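Local coordinates for Sodium/calcium exchanger membrane region domain-containing protein (Archaeoglobus fulgidus, PDB 4KPP) that probably exchanges calcium ions for protons across the membrane, as a cation/proton antiporter of the sodium/calcium exchanger family, at residues P77-D82 / T287-T292; Q313-L318 / V359-S364. All blocks are in the same frame, centred on the assembly; numbering follows the deposited sequence.

Contact 1 (P77-D82 / T287-T292)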
ATOM      1  N   PRO A  77       8.205  -1.771   0.286  1.00 28.63           N
ATOM      2  CA  PRO A  77       8.342  -3.199   0.597  1.00 28.81           C
ATOM      3  C   PRO A  77       7.240  -4.062  -0.019  1.00 27.72           C
ATOM      4  O   PRO A  77       7.493  -5.215  -0.368  1.00 28.36           O
ATOM      5  CB  PRO A  77       8.233  -3.228   2.121  1.00 29.87           C
ATOM      6  CG  PRO A  77       8.770  -1.922   2.552  1.00 26.54           C
ATOM      7  CD  PRO A  77       8.344  -0.942   1.501  1.00 26.69           C
ATOM      8  N   GLU A  78       6.040  -3.513  -0.161  1.00 24.39           N
ATOM      9  CA  GLU A  78       4.957  -4.271  -0.770  1.00 24.82           C
ATOM     10  C   GLU A  78       5.224  -4.512  -2.254  1.00 23.09           C
ATOM     11  O   GLU A  78       4.972  -5.602  -2.771  1.00 21.31           O
ATOM     12  CB  GLU A  78       3.609  -3.575  -0.570  1.00 21.48           C
ATOM     13  CG  GLU A  78       2.482  -4.150  -1.425  1.00 21.35           C
ATOM     14  CD  GLU A  78       2.266  -5.648  -1.216  1.00 27.08           C
ATOM     15  OE1 GLU A  78       1.759  -6.312  -2.147  1.00 28.01           O
ATOM     16  OE2 GLU A  78       2.587  -6.163  -0.124  1.00 22.63           O
ATOM     17  N   TYR A  79       5.738  -3.492  -2.934  1.00 19.23           N
ATOM     18  CA  TYR A  79       6.073  -3.629  -4.345  1.00 24.04           C
ATOM     19  C   TYR A  79       7.212  -4.618  -4.546  1.00 27.05           C
ATOM     20  O   TYR A  79       7.227  -5.367  -5.523  1.00 32.02           O
ATOM     21  CB  TYR A  79       6.424  -2.270  -4.960  1.00 23.09           C
ATOM     22  CG  TYR A  79       5.209  -1.434  -5.275  1.00 23.71           C
ATOM     23  CD1 TYR A  79       4.503  -0.795  -4.263  1.00 20.81           C
ATOM     24  CD2 TYR A  79       4.760  -1.290  -6.582  1.00 21.43           C
ATOM     25  CE1 TYR A  79       3.386  -0.037  -4.544  1.00 18.19           C
ATOM     26  CE2 TYR A  79       3.645  -0.532  -6.873  1.00 19.24           C
ATOM     27  CZ  TYR A  79       2.962   0.094  -5.850  1.00 19.21           C
ATOM     28  OH  TYR A  79       1.849   0.850  -6.130  1.00 20.30           O
ATOM     29  N   ALA A  80       8.157  -4.626  -3.613  1.00 28.45           N
ATOM     30  CA  ALA A  80       9.322  -5.496  -3.722  1.00 28.55           C
ATOM     31  C   ALA A  80       8.973  -6.954  -3.446  1.00 24.66           C
ATOM     32  O   ALA A  80       9.434  -7.850  -4.150  1.00 23.99           O
ATOM     33  CB  ALA A  80      10.424  -5.023  -2.793  1.00 29.79           C
ATOM     34  N   VAL A  81       8.158  -7.185  -2.420  1.00 19.50           N
ATOM     35  CA  VAL A  81       7.715  -8.536  -2.085  1.00 20.75           C
ATOM     36  C   VAL A  81       6.773  -9.093  -3.150  1.00 25.13           C
ATOM     37  O   VAL A  81       6.943 -10.223  -3.612  1.00 24.84           O
ATOM     38  CB  VAL A  81       7.026  -8.588  -0.702  1.00 21.21           C
ATOM     39  CG1 VAL A  81       6.371  -9.948  -0.476  1.00 17.17           C
ATOM     40  CG2 VAL A  81       8.026  -8.281   0.406  1.00 19.58           C
ATOM     41  N   ASP A  82       5.783  -8.300  -3.547  1.00 23.39           N
ATOM     42  CA  ASP A  82       4.847  -8.738  -4.575  1.00 20.79           C
ATOM     43  C   ASP A  82       5.563  -8.854  -5.914  1.00 21.85           C
ATOM     44  O   ASP A  82       5.251  -9.729  -6.724  1.00 21.44           O
ATOM     45  CB  ASP A  82       3.675  -7.767  -4.692  1.00 20.97           C
ATOM     46  CG  ASP A  82       2.448  -8.411  -5.307  1.00 24.51           C
ATOM     47  OD1 ASP A  82       2.525  -9.595  -5.704  1.00 21.34           O
ATOM     48  OD2 ASP A  82       1.406  -7.728  -5.399  1.00 24.57           O
ATOM     49  N   THR A 287      -3.660   0.379  -8.440  1.00 29.40           N
ATOM     50  CA  THR A 287      -3.369   0.784  -9.815  1.00 28.18           C
ATOM     51  C   THR A 287      -1.968   0.349 -10.246  1.00 27.35           C
ATOM     52  O   THR A 287      -1.812  -0.638 -10.964  1.00 24.27           O
ATOM     53  CB  THR A 287      -3.512   2.315 -10.022  1.00 25.21           C
ATOM     54  OG1 THR A 287      -2.717   3.017  -9.057  1.00 21.58           O
ATOM     55  CG2 THR A 287      -4.972   2.748  -9.892  1.00 24.88           C
ATOM     56  N   LEU A 288      -0.957   1.091  -9.795  1.00 24.99           N
ATOM     57  CA  LEU A 288       0.435   0.819 -10.149  1.00 24.44           C
ATOM     58  C   LEU A 288       0.880  -0.599  -9.785  1.00 27.84           C
ATOM     59  O   LEU A 288       1.610  -1.241 -10.542  1.00 29.27           O
ATOM     60  CB  LEU A 288       1.368   1.844  -9.493  1.00 23.69           C
ATOM     61  CG  LEU A 288       2.856   1.710  -9.838  1.00 26.42           C
ATOM     62  CD1 LEU A 288       3.121   2.066 -11.300  1.00 25.39           C
ATOM     63  CD2 LEU A 288       3.713   2.558  -8.911  1.00 29.25           C
ATOM     64  N   LEU A 289       0.435  -1.080  -8.627  1.00 24.52           N
ATOM     65  CA  LEU A 289       0.816  -2.403  -8.146  1.00 22.15           C
ATOM     66  C   LEU A 289       0.335  -3.498  -9.092  1.00 24.82           C
ATOM     67  O   LEU A 289       1.083  -4.419  -9.417  1.00 25.92           O
ATOM     68  CB  LEU A 289       0.246  -2.649  -6.749  1.00 19.06           C
ATOM     69  CG  LEU A 289       1.132  -3.375  -5.730  1.00 21.96           C
ATOM     70  CD1 LEU A 289       0.283  -4.138  -4.718  1.00 19.12           C
ATOM     71  CD2 LEU A 289       2.151  -4.300  -6.387  1.00 19.90           C
ATOM     72  N   ILE A 290      -0.918  -3.398  -9.524  1.00 25.60           N
ATOM     73  CA  ILE A 290      -1.485  -4.391 -10.426  1.00 28.98           C
ATOM     74  C   ILE A 290      -0.722  -4.407 -11.745  1.00 27.34           C
ATOM     75  O   ILE A 290      -0.372  -5.468 -12.256  1.00 28.22           O
ATOM     76  CB  ILE A 290      -2.975  -4.132 -10.702  1.00 29.10           C
ATOM     77  CG1 ILE A 290      -3.716  -3.834  -9.396  1.00 28.34           C
ATOM     78  CG2 ILE A 290      -3.595  -5.320 -11.432  1.00 29.28           C
ATOM     79  CD1 ILE A 290      -5.198  -3.576  -9.570  1.00 28.17           C
ATOM     80  N   GLY A 291      -0.463  -3.221 -12.287  1.00 25.77           N
ATOM     81  CA  GLY A 291       0.317  -3.099 -13.501  1.00 25.71           C
ATOM     82  C   GLY A 291       1.713  -3.667 -13.338  1.00 29.15           C
ATOM     83  O   GLY A 291       2.228  -4.337 -14.234  1.00 28.85           O
ATOM     84  N   THR A 292       2.319  -3.410 -12.183  1.00 28.56           N
ATOM     85  CA  THR A 292       3.683  -3.851 -11.913  1.00 28.80           C
ATOM     86  C   THR A 292       3.826  -5.373 -11.934  1.00 29.66           C
ATOM     87  O   THR A 292       4.735  -5.902 -12.569  1.00 33.88           O
ATOM     88  CB  THR A 292       4.202  -3.303 -10.571  1.00 36.81           C
ATOM     89  OG1 THR A 292       4.224  -1.871 -10.616  1.00 39.52           O
ATOM     90  CG2 THR A 292       5.607  -3.812 -10.296  1.00 40.70           C
TER
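Leu289 sits over one face of the Tyr79 ring, its CG 4.0 Å from the ring centroid and 15° off the normal, a CH-pi contact shifted toward the rim. This is the tight half. The same leucine pushes its two methyls against a pair of buried carboxylates: Leu289 CD1 lies 3.7 Å from Glu78 OE1, CD2 3.6 Å from Asp82 OD2. Glu78 and Asp82 lean in turn on helix 96-127. The other side buries less and involves partly exposed residues. There Leu288 crosses the tyrosine at about a right angle, its CD2 3.7 Å from Tyr79 CE2, and Thr292 OG1 stands at the ring edge, 4.0 Å from the same CE2. That hydroxyl is turned back to its own helix, Thr292 OG1 donating to Leu288 O from above the carbonyl plane at 2.7 Å. Tyr79 OH, resting on Leu288 CB, bonds to Asn284. An alanine in place of Tyr79 would probably leave Asn284 without this hydroxyl and open a gap beside Leu289. The two nearly parallel helices, one from each exchanger-family region, are thus joined through van der Waals and CH-pi contact, with oxygens resting on carbon, while the two hydroxyls bond elsewhere.

Contact 2 (Q313-L318 / V359-S364)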
ATOM      1  N   GLN A 313      -8.153 -17.012  -7.497  1.00 27.84           N
ATOM      2  CA  GLN A 313      -7.633 -15.651  -7.598  1.00 26.76           C
ATOM      3  C   GLN A 313      -8.625 -14.664  -8.216  1.00 24.56           C
ATOM      4  O   GLN A 313      -8.629 -13.483  -7.862  1.00 19.37           O
ATOM      5  CB  GLN A 313      -6.295 -15.626  -8.345  1.00 24.20           C
ATOM      6  CG  GLN A 313      -5.190 -16.388  -7.634  1.00 20.60           C
ATOM      7  CD  GLN A 313      -5.157 -16.109  -6.143  1.00 23.85           C
ATOM      8  OE1 GLN A 313      -5.006 -14.965  -5.716  1.00 25.15           O
ATOM      9  NE2 GLN A 313      -5.307 -17.156  -5.342  1.00 25.98           N
ATOM     10  N   SER A 314      -9.466 -15.150  -9.127  1.00 27.52           N
ATOM     11  CA  SER A 314     -10.509 -14.319  -9.728  1.00 25.63           C
ATOM     12  C   SER A 314     -11.518 -13.885  -8.671  1.00 26.06           C
ATOM     13  O   SER A 314     -11.971 -12.740  -8.661  1.00 25.10           O
ATOM     14  CB  SER A 314     -11.223 -15.067 -10.855  1.00 26.46           C
ATOM     15  OG  SER A 314     -10.317 -15.415 -11.887  1.00 33.07           O
ATOM     16  N   GLU A 315     -11.863 -14.809  -7.782  1.00 27.56           N
ATOM     17  CA  GLU A 315     -12.748 -14.505  -6.667  1.00 30.36           C
ATOM     18  C   GLU A 315     -12.092 -13.490  -5.739  1.00 28.51           C
ATOM     19  O   GLU A 315     -12.758 -12.596  -5.222  1.00 30.60           O
ATOM     20  CB  GLU A 315     -13.099 -15.781  -5.893  1.00 32.92           C
ATOM     21  CG  GLU A 315     -13.886 -16.801  -6.699  1.00 36.80           C
ATOM     22  CD  GLU A 315     -13.705 -18.221  -6.191  1.00 39.83           C
ATOM     23  OE1 GLU A 315     -13.087 -18.405  -5.121  1.00 40.14           O
ATOM     24  OE2 GLU A 315     -14.178 -19.157  -6.868  1.00 41.87           O
ATOM     25  N   GLU A 316     -10.784 -13.628  -5.535  1.00 30.16           N
ATOM     26  CA  GLU A 316     -10.042 -12.712  -4.674  1.00 27.62           C
ATOM     27  C   GLU A 316     -10.049 -11.298  -5.238  1.00 25.23           C
ATOM     28  O   GLU A 316     -10.227 -10.327  -4.500  1.00 23.00           O
ATOM     29  CB  GLU A 316      -8.601 -13.188  -4.472  1.00 29.46           C
ATOM     30  CG  GLU A 316      -8.468 -14.488  -3.693  1.00 31.51           C
ATOM     31  CD  GLU A 316      -8.900 -14.358  -2.242  1.00 36.24           C
ATOM     32  OE1 GLU A 316      -9.240 -15.393  -1.633  1.00 39.39           O
ATOM     33  OE2 GLU A 316      -8.891 -13.229  -1.704  1.00 38.29           O
ATOM     34  N   VAL A 317      -9.853 -11.189  -6.550  1.00 26.49           N
ATOM     35  CA  VAL A 317      -9.857  -9.893  -7.220  1.00 25.00           C
ATOM     36  C   VAL A 317     -11.250  -9.277  -7.173  1.00 26.66           C
ATOM     37  O   VAL A 317     -11.401  -8.086  -6.900  1.00 25.56           O
ATOM     38  CB  VAL A 317      -9.379 -10.013  -8.682  1.00 25.01           C
ATOM     39  CG1 VAL A 317      -9.641  -8.725  -9.454  1.00 23.30           C
ATOM     40  CG2 VAL A 317      -7.904 -10.375  -8.725  1.00 24.38           C
ATOM     41  N   LEU A 318     -12.263 -10.103  -7.428  1.00 29.02           N
ATOM     42  CA  LEU A 318     -13.658  -9.675  -7.360  1.00 25.80           C
ATOM     43  C   LEU A 318     -14.003  -9.173  -5.958  1.00 23.23           C
ATOM     44  O   LEU A 318     -14.635  -8.126  -5.799  1.00 22.65           O
ATOM     45  CB  LEU A 318     -14.583 -10.829  -7.758  1.00 31.81           C
ATOM     46  CG  LEU A 318     -16.086 -10.663  -7.518  1.00 35.98           C
ATOM     47  CD1 LEU A 318     -16.629  -9.465  -8.282  1.00 37.14           C
ATOM     48  CD2 LEU A 318     -16.830 -11.935  -7.899  1.00 35.16           C
ATOM     49  N   VAL A 359     -18.392 -17.853   1.145  1.00 36.88           N
ATOM     50  CA  VAL A 359     -18.221 -16.600   1.873  1.00 34.58           C
ATOM     51  C   VAL A 359     -17.648 -15.485   0.997  1.00 35.90           C
ATOM     52  O   VAL A 359     -18.052 -14.330   1.113  1.00 39.33           O
ATOM     53  CB  VAL A 359     -17.352 -16.799   3.128  1.00 29.22           C
ATOM     54  CG1 VAL A 359     -17.136 -15.478   3.846  1.00 27.88           C
ATOM     55  CG2 VAL A 359     -18.014 -17.802   4.058  1.00 33.69           C
ATOM     56  N   ARG A 360     -16.722 -15.834   0.111  1.00 34.16           N
ATOM     57  CA  ARG A 360     -16.140 -14.855  -0.802  1.00 34.27           C
ATOM     58  C   ARG A 360     -17.220 -14.213  -1.669  1.00 31.10           C
ATOM     59  O   ARG A 360     -17.211 -13.000  -1.889  1.00 28.13           O
ATOM     60  CB  ARG A 360     -15.062 -15.497  -1.682  1.00 34.86           C
ATOM     61  CG  ARG A 360     -13.920 -16.137  -0.908  1.00 38.94           C
ATOM     62  CD  ARG A 360     -12.834 -16.659  -1.845  1.00 43.86           C
ATOM     63  NE  ARG A 360     -11.934 -17.597  -1.178  1.00 46.67           N
ATOM     64  CZ  ARG A 360     -11.882 -18.900  -1.439  1.00 48.39           C
ATOM     65  NH1 ARG A 360     -12.670 -19.426  -2.365  1.00 46.42           N
ATOM     66  NH2 ARG A 360     -11.032 -19.677  -0.781  1.00 53.68           N
ATOM     67  N   TYR A 361     -18.154 -15.026  -2.151  1.00 28.09           N
ATOM     68  CA  TYR A 361     -19.251 -14.509  -2.964  1.00 36.48           C
ATOM     69  C   TYR A 361     -20.279 -13.744  -2.136  1.00 39.03           C
ATOM     70  O   TYR A 361     -20.806 -12.722  -2.581  1.00 39.82           O
ATOM     71  CB  TYR A 361     -19.926 -15.632  -3.754  1.00 39.50           C
ATOM     72  CG  TYR A 361     -19.206 -15.992  -5.035  1.00 42.03           C
ATOM     73  CD1 TYR A 361     -19.373 -15.231  -6.186  1.00 42.97           C
ATOM     74  CD2 TYR A 361     -18.361 -17.092  -5.096  1.00 43.29           C
ATOM     75  CE1 TYR A 361     -18.718 -15.555  -7.362  1.00 44.85           C
ATOM     76  CE2 TYR A 361     -17.702 -17.425  -6.268  1.00 44.68           C
ATOM     77  CZ  TYR A 361     -17.884 -16.653  -7.397  1.00 44.29           C
ATOM     78  OH  TYR A 361     -17.230 -16.979  -8.563  1.00 43.74           O
ATOM     79  N   ILE A 362     -20.557 -14.235  -0.932  1.00 37.66           N
ATOM     80  CA  ILE A 362     -21.507 -13.578  -0.043  1.00 38.95           C
ATOM     81  C   ILE A 362     -21.026 -12.182   0.343  1.00 37.37           C
ATOM     82  O   ILE A 362     -21.767 -11.207   0.219  1.00 38.75           O
ATOM     83  CB  ILE A 362     -21.776 -14.414   1.229  1.00 36.61           C
ATOM     84  CG1 ILE A 362     -22.646 -15.627   0.895  1.00 39.55           C
ATOM     85  CG2 ILE A 362     -22.459 -13.568   2.294  1.00 33.25           C
ATOM     86  CD1 ILE A 362     -22.852 -16.571   2.064  1.00 42.71           C
ATOM     87  N   ILE A 363     -19.780 -12.093   0.800  1.00 33.80           N
ATOM     88  CA  ILE A 363     -19.198 -10.816   1.200  1.00 30.85           C
ATOM     89  C   ILE A 363     -19.050  -9.876   0.002  1.00 29.08           C
ATOM     90  O   ILE A 363     -19.249  -8.668   0.128  1.00 28.70           O
ATOM     91  CB  ILE A 363     -17.838 -11.000   1.908  1.00 31.41           C
ATOM     92  CG1 ILE A 363     -17.985 -11.936   3.108  1.00 31.39           C
ATOM     93  CG2 ILE A 363     -17.286  -9.664   2.371  1.00 25.68           C
ATOM     94  CD1 ILE A 363     -18.930 -11.424   4.166  1.00 33.39           C
ATOM     95  N   SER A 364     -18.712 -10.434  -1.158  1.00 28.35           N
ATOM     96  CA  SER A 364     -18.668  -9.651  -2.392  1.00 26.52           C
ATOM     97  C   SER A 364     -20.026  -9.019  -2.669  1.00 30.52           C
ATOM     98  O   SER A 364     -20.116  -7.821  -2.939  1.00 30.76           O
ATOM     99  CB  SER A 364     -18.255 -10.514  -3.588  1.00 24.57           C
ATOM    100  OG  SER A 364     -16.921 -10.970  -3.469  1.00 27.56           O
TER
HETATM  101  O   HOH W   1     -15.575 -18.769  -9.120  1.00 49.46           O
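Arg360 reaches across to two successive glutamates of helix 311-331 and forms a salt-bridge network with them. Arg360 NH1 lies 3.0 Å from Glu315 OE1; the carboxylate and guanidinium planes are only 20° apart, yet the hydrogen bond is weak, bent to 123° at the proton. Glu316 OE1 comes to 3.5 Å from Arg360 NE, with its carboxylate turned 64° from the guanidinium. Extended from CG to NE, the arginine chain carries NE to Glu316, and the guanidinium beyond it offers NH1 to Glu315. Glu315 divides its oxygens: Glu315 OE2 accepts a hydrogen bond from a water whose oxygen lies 2.7 Å away, and that water, lying in the ring plane at its edge, also bonds to Tyr361 OH. The tyrosine crosses Glu315 at about a right angle, Tyr361 OH 3.8 Å from Glu315 CG, and on the other side of the ring Tyr361 CE1 meets Leu318 CD2 at 4.1 Å. Leu318 CG also rests against Ser364 OG.

Behind this shell, Ser364 OG donates to Arg360 O at 2.6 Å, and Ser364 N reaches the same oxygen from the opposite face of the carbonyl plane. Glu316 is anchored further by Arg109 on OE2 and Arg312 on OE1; since Arg312 also lies close to Arg360, this acid probably offsets the repulsion between the two arginines.

Helices 311-331 and 357-377 run nearly parallel here, 9.8 Å between the axes of the two short segments. Tyr361 lies on the exposed side of the pair, while Gln313, Glu316 and Val317 pack on helix 96-127. Leu318 and Ser314 touch Pro156 of the short helix 155-158. Close by in sequence, strand 307-308, which precedes helix 311-331, pairs antiparallel with strand 160-161.

Contact 1 closes before contact 2 opens along the chain, and the two do not touch: their centres are 21 Å apart and their nearest atoms about 7 Å. Both rest on helix 96-127, contact 1 at Asn103, Met104 and Ala107, contact 2 at Thr101, Ala102 and Thr105, so their footprints on it interleave within about two turns. The centre of contact 1 lies about 8 Å, that of contact 2 about 20 Å, from the centre of the chain. Neither includes the bound calcium ion's ligands, although helix 311-331 carries one, Ile330. The side chain of Leu318 is about 13 Å from a bound monoolein lipid.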